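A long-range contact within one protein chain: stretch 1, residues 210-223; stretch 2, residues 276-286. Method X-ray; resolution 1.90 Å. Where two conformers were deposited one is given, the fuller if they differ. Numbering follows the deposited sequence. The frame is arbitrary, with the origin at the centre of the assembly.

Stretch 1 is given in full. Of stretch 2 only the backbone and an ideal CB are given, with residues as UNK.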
# COMPACT_ATOMS: atom_id res chain seq x y z
N ALA A 210 -16.90 -0.57 -0.58
CA ALA A 210 -17.15 -0.10 0.78
C ALA A 210 -16.00 0.77 1.31
O ALA A 210 -16.22 1.81 1.96
CB ALA A 210 -17.41 -1.31 1.75
N PHE A 211 -14.76 0.35 1.05
CA PHE A 211 -13.65 1.22 1.44
C PHE A 211 -13.66 2.55 0.67
O PHE A 211 -13.49 3.61 1.26
CB PHE A 211 -12.32 0.48 1.25
CG PHE A 211 -11.16 1.12 1.96
CD1 PHE A 211 -10.69 0.60 3.17
CD2 PHE A 211 -10.54 2.23 1.41
CE1 PHE A 211 -9.61 1.21 3.83
CE2 PHE A 211 -9.43 2.83 2.05
CZ PHE A 211 -8.98 2.33 3.27
N MET A 212 -13.87 2.50 -0.64
CA MET A 212 -14.07 3.76 -1.40
C MET A 212 -15.15 4.67 -0.81
O MET A 212 -14.98 5.88 -0.71
CB MET A 212 -14.38 3.48 -2.90
CG MET A 212 -14.02 4.68 -3.82
SD MET A 212 -14.12 4.42 -5.62
CE MET A 212 -15.74 3.73 -5.79
N LYS A 213 -16.28 4.08 -0.41
CA LYS A 213 -17.38 4.87 0.18
C LYS A 213 -16.93 5.59 1.43
O LYS A 213 -17.27 6.76 1.66
CB LYS A 213 -18.57 3.97 0.48
CG LYS A 213 -19.91 4.70 0.46
CD LYS A 213 -21.00 3.77 0.93
CE LYS A 213 -22.31 4.54 1.09
NZ LYS A 213 -23.45 3.56 1.10
N LEU A 214 -16.15 4.89 2.26
CA LEU A 214 -15.60 5.48 3.48
C LEU A 214 -14.69 6.66 3.16
O LEU A 214 -14.69 7.68 3.85
CB LEU A 214 -14.83 4.42 4.29
CG LEU A 214 -15.64 3.34 5.01
CD1 LEU A 214 -14.71 2.35 5.69
CD2 LEU A 214 -16.60 4.00 6.01
N VAL A 215 -13.86 6.49 2.12
CA VAL A 215 -13.05 7.60 1.65
C VAL A 215 -13.96 8.73 1.11
O VAL A 215 -13.78 9.90 1.43
CB VAL A 215 -12.05 7.15 0.55
CG1 VAL A 215 -11.33 8.33 -0.04
CG2 VAL A 215 -11.02 6.18 1.18
N PHE A 216 -14.95 8.37 0.30
CA PHE A 216 -15.86 9.41 -0.23
C PHE A 216 -16.49 10.27 0.91
O PHE A 216 -16.51 11.51 0.88
CB PHE A 216 -16.97 8.73 -1.05
CG PHE A 216 -18.02 9.69 -1.51
CD1 PHE A 216 -17.84 10.40 -2.69
CD2 PHE A 216 -19.17 9.91 -0.76
CE1 PHE A 216 -18.81 11.32 -3.12
CE2 PHE A 216 -20.15 10.82 -1.19
CZ PHE A 216 -19.95 11.51 -2.37
N GLN A 217 -16.98 9.58 1.93
CA GLN A 217 -17.66 10.26 3.04
C GLN A 217 -16.77 11.28 3.71
O GLN A 217 -17.24 12.37 4.01
CB GLN A 217 -18.23 9.26 4.04
CG GLN A 217 -19.31 8.35 3.41
CD GLN A 217 -19.86 7.30 4.36
OE1 GLN A 217 -21.02 6.89 4.23
NE2 GLN A 217 -19.04 6.87 5.33
N GLU A 218 -15.50 10.94 3.94
CA GLU A 218 -14.57 11.92 4.50
C GLU A 218 -14.36 13.10 3.57
O GLU A 218 -14.43 14.27 3.97
CB GLU A 218 -13.20 11.29 4.78
CG GLU A 218 -13.24 10.06 5.64
CD GLU A 218 -11.87 9.47 5.95
OE1 GLU A 218 -10.88 9.75 5.23
OE2 GLU A 218 -11.79 8.71 6.93
N ALA A 219 -14.02 12.80 2.33
CA ALA A 219 -13.69 13.85 1.37
C ALA A 219 -14.89 14.74 1.14
O ALA A 219 -14.77 15.95 1.12
CB ALA A 219 -13.26 13.22 0.03
N CYS A 220 -16.04 14.10 0.97
CA CYS A 220 -17.30 14.82 0.74
C CYS A 220 -17.57 15.85 1.84
O CYS A 220 -17.85 17.02 1.55
CB CYS A 220 -18.44 13.81 0.57
SG CYS A 220 -20.10 14.53 0.25
N ARG A 221 -17.46 15.44 3.11
CA ARG A 221 -17.60 16.38 4.22
C ARG A 221 -16.55 17.49 4.27
O ARG A 221 -16.88 18.66 4.52
CB ARG A 221 -17.65 15.65 5.56
CG ARG A 221 -17.78 16.59 6.77
CD ARG A 221 -19.03 17.53 6.67
NE ARG A 221 -19.04 18.51 7.76
CZ ARG A 221 -18.38 19.67 7.72
NH1 ARG A 221 -17.67 20.00 6.64
NH2 ARG A 221 -18.41 20.49 8.77
N ILE A 222 -15.28 17.15 4.04
CA ILE A 222 -14.21 18.15 4.08
C ILE A 222 -14.46 19.24 3.02
O ILE A 222 -14.25 20.44 3.26
CB ILE A 222 -12.81 17.48 3.78
CG1 ILE A 222 -12.37 16.60 4.97
CG2 ILE A 222 -11.77 18.50 3.50
CD1 ILE A 222 -11.38 15.46 4.55
N LEU A 223 -14.93 18.82 1.85
CA LEU A 223 -15.18 19.76 0.74
C LEU A 223 -16.53 20.47 0.85
O LEU A 223 -16.79 21.44 0.09
CB LEU A 223 -15.12 19.03 -0.61
CG LEU A 223 -13.76 18.42 -0.96
CD1 LEU A 223 -13.92 17.43 -2.11
CD2 LEU A 223 -12.68 19.49 -1.28
N UNK A 276 -11.20 20.86 11.96
CA UNK A 276 -11.26 19.91 13.08
C UNK A 276 -12.00 18.65 12.67
O UNK A 276 -12.71 18.01 13.47
CB UNK A 276 -11.94 20.54 14.30
N UNK A 277 -11.85 18.27 11.41
CA UNK A 277 -12.52 17.09 10.89
C UNK A 277 -11.53 15.92 10.87
O UNK A 277 -10.32 16.11 10.78
CB UNK A 277 -13.08 17.36 9.49
N UNK A 278 -12.07 14.72 10.92
CA UNK A 278 -11.25 13.54 10.88
C UNK A 278 -11.14 13.08 9.42
O UNK A 278 -12.05 13.29 8.59
CB UNK A 278 -11.83 12.44 11.78
N UNK A 279 -10.02 12.47 9.12
CA UNK A 279 -9.74 12.05 7.76
C UNK A 279 -8.80 10.87 7.90
O UNK A 279 -7.74 10.87 7.27
CB UNK A 279 -9.14 13.17 6.91
N UNK A 280 -9.20 9.89 8.72
CA UNK A 280 -8.33 8.76 9.03
C UNK A 280 -8.00 7.91 7.80
O UNK A 280 -6.86 7.46 7.66
CB UNK A 280 -8.99 7.88 10.10
N UNK A 281 -8.98 7.67 6.93
CA UNK A 281 -8.70 6.86 5.74
C UNK A 281 -7.84 7.64 4.77
O UNK A 281 -6.85 7.11 4.26
CB UNK A 281 -10.00 6.42 5.06
N UNK A 282 -8.20 8.88 4.49
CA UNK A 282 -7.32 9.74 3.69
C UNK A 282 -5.89 9.83 4.25
O UNK A 282 -4.91 9.89 3.51
CB UNK A 282 -7.92 11.14 3.60
N UNK A 283 -5.75 9.87 5.57
CA UNK A 283 -4.43 10.04 6.14
C UNK A 283 -3.62 8.75 5.91
O UNK A 283 -2.40 8.79 5.65
CB UNK A 283 -4.52 10.38 7.63
N UNK A 284 -4.26 7.61 6.04
CA UNK A 284 -3.55 6.33 5.88
C UNK A 284 -3.08 6.16 4.40
O UNK A 284 -1.97 5.70 4.10
CB UNK A 284 -4.46 5.17 6.29
N UNK A 285 -3.97 6.51 3.48
CA UNK A 285 -3.65 6.46 2.07
C UNK A 285 -2.48 7.36 1.71
O UNK A 285 -1.57 6.95 1.00
CB UNK A 285 -4.88 6.85 1.24
N UNK A 286 -2.53 8.60 2.20
CA UNK A 286 -1.48 9.57 2.00
C UNK A 286 -0.16 9.05 2.56
O UNK A 286 0.85 9.06 1.87
CB UNK A 286 -1.85 10.90 2.65

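Position 276 has positive phi (phi/psi 63/34), which by itself favours glycine. G276 ends the preceding helix in a Schellman motif.

At 277 the CA-to-CB bond points toward stretch 1, with the ideal CB 4.6 Å from I222 CG1. A medium or large aliphatic side chain could lie along this surface. L277 CD1 reaches 3.8 Å from I222 CA and lies over one face of the R221 guanidinium, 3.7 Å from R221 NH1.

Position 278 points sideways into open space, so many polar residues would suit. The D278 carboxylate makes no contact with stretch 1, while D278 O accepts a hydrogen bond from a water that also donates to E218 O.

At 279, just before the helix, the ideal CB is 4.0 Å from I222 CD1, which favours a small side chain. A279, at the N-cap position, packs its CB 4.1 Å from I222 CD1.

Position 280 points sideways, its ideal CB 4.3 Å from E218 OE2, so a small or medium side chain, apolar or neutral polar, could fit beside the carboxylate. V280 brings CG1 to 3.6 Å from E218 OE2; a second water accepts from V280 N and donates to OE2.

Position 281 points into a hollow formed by F211, L214, V215 and E218, where apolar surface adjoins a carboxylate. A side chain combining a flat or apolar body with a donor would use both; histidine, asparagine or glutamine are candidates. H281 donates from ND1 (2.6 Å) and N (3.0 Å) to E218 OE2. L214 CB lies over one face of the imidazole, and the ring edge meets the face of F211.

At 282 the backbone N donates to E218 OE1 (2.9 Å), so the carboxylate binds the first turn of the helix through its free amides. The CA-to-CB bond runs sideways, but a branched aliphatic chain could turn into the hole among V215, E218, A219 and I222. L282 does so, with CD1 3.7 Å from I222 CD1 and CD2 4.1 Å from V215 CG1.

Positions 283 and 286 make no contact with stretch 1 and leave the choice open; they are E283 and Y286. Position 284 points toward stretch 1, but nothing there lies within 5.5 Å of its ideal CB, so even a large apolar or aromatic side chain has room. F284 comes no closer than 5.6 Å, from its CD2 to F211 CZ.

Position 285 points toward V215 and F211 with room for a long apolar chain. L285 places CD1 3.7 Å from V215 CG2.

Stretch 2 276-286: GLDAVHLEFLY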
# COMPACT_ATOMS: atom_id res chain seq x y z
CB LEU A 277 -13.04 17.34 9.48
CG LEU A 277 -14.34 18.14 9.30
CD1 LEU A 277 -14.48 18.63 7.82
CD2 LEU A 277 -15.52 17.28 9.72
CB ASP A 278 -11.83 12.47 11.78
CG ASP A 278 -11.64 12.80 13.28
OD1 ASP A 278 -10.63 13.45 13.66
OD2 ASP A 278 -12.52 12.41 14.08
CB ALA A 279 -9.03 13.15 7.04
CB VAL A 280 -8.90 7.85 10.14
CG1 VAL A 280 -10.12 7.13 9.68
CG2 VAL A 280 -7.85 6.84 10.57
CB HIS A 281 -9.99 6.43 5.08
CG HIS A 281 -10.84 5.59 5.96
ND1 HIS A 281 -11.72 6.12 6.87
CD2 HIS A 281 -10.92 4.25 6.10
CE1 HIS A 281 -12.33 5.14 7.52
NE2 HIS A 281 -11.84 3.99 7.08
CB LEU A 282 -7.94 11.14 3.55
CG LEU A 282 -9.17 11.23 2.64
CD1 LEU A 282 -9.91 12.53 2.93
CD2 LEU A 282 -8.75 11.20 1.19
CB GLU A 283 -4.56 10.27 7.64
CG GLU A 283 -3.35 10.83 8.28
CD GLU A 283 -3.45 12.32 8.37
OE1 GLU A 283 -2.80 12.98 7.55
OE2 GLU A 283 -4.20 12.81 9.25
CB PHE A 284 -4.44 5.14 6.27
CG PHE A 284 -3.70 3.81 6.21
CD1 PHE A 284 -2.91 3.41 7.28
CD2 PHE A 284 -3.71 3.04 5.06
CE1 PHE A 284 -2.19 2.21 7.22
CE2 PHE A 284 -3.00 1.86 4.97
CZ PHE A 284 -2.21 1.45 6.04
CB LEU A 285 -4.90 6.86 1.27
CG LEU A 285 -6.07 5.88 1.32
CD1 LEU A 285 -7.37 6.47 0.67
CD2 LEU A 285 -5.69 4.59 0.61
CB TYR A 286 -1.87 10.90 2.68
CG TYR A 286 -0.88 12.03 2.47
CD1 TYR A 286 -0.77 12.68 1.25
CD2 TYR A 286 -0.03 12.42 3.50
CE1 TYR A 286 0.17 13.71 1.06
CE2 TYR A 286 0.91 13.43 3.32
CZ TYR A 286 1.00 14.07 2.10
OH TYR A 286 1.92 15.09 1.92
O HOH W 1 -14.21 14.23 7.26
O HOH W 2 -12.17 9.71 9.76
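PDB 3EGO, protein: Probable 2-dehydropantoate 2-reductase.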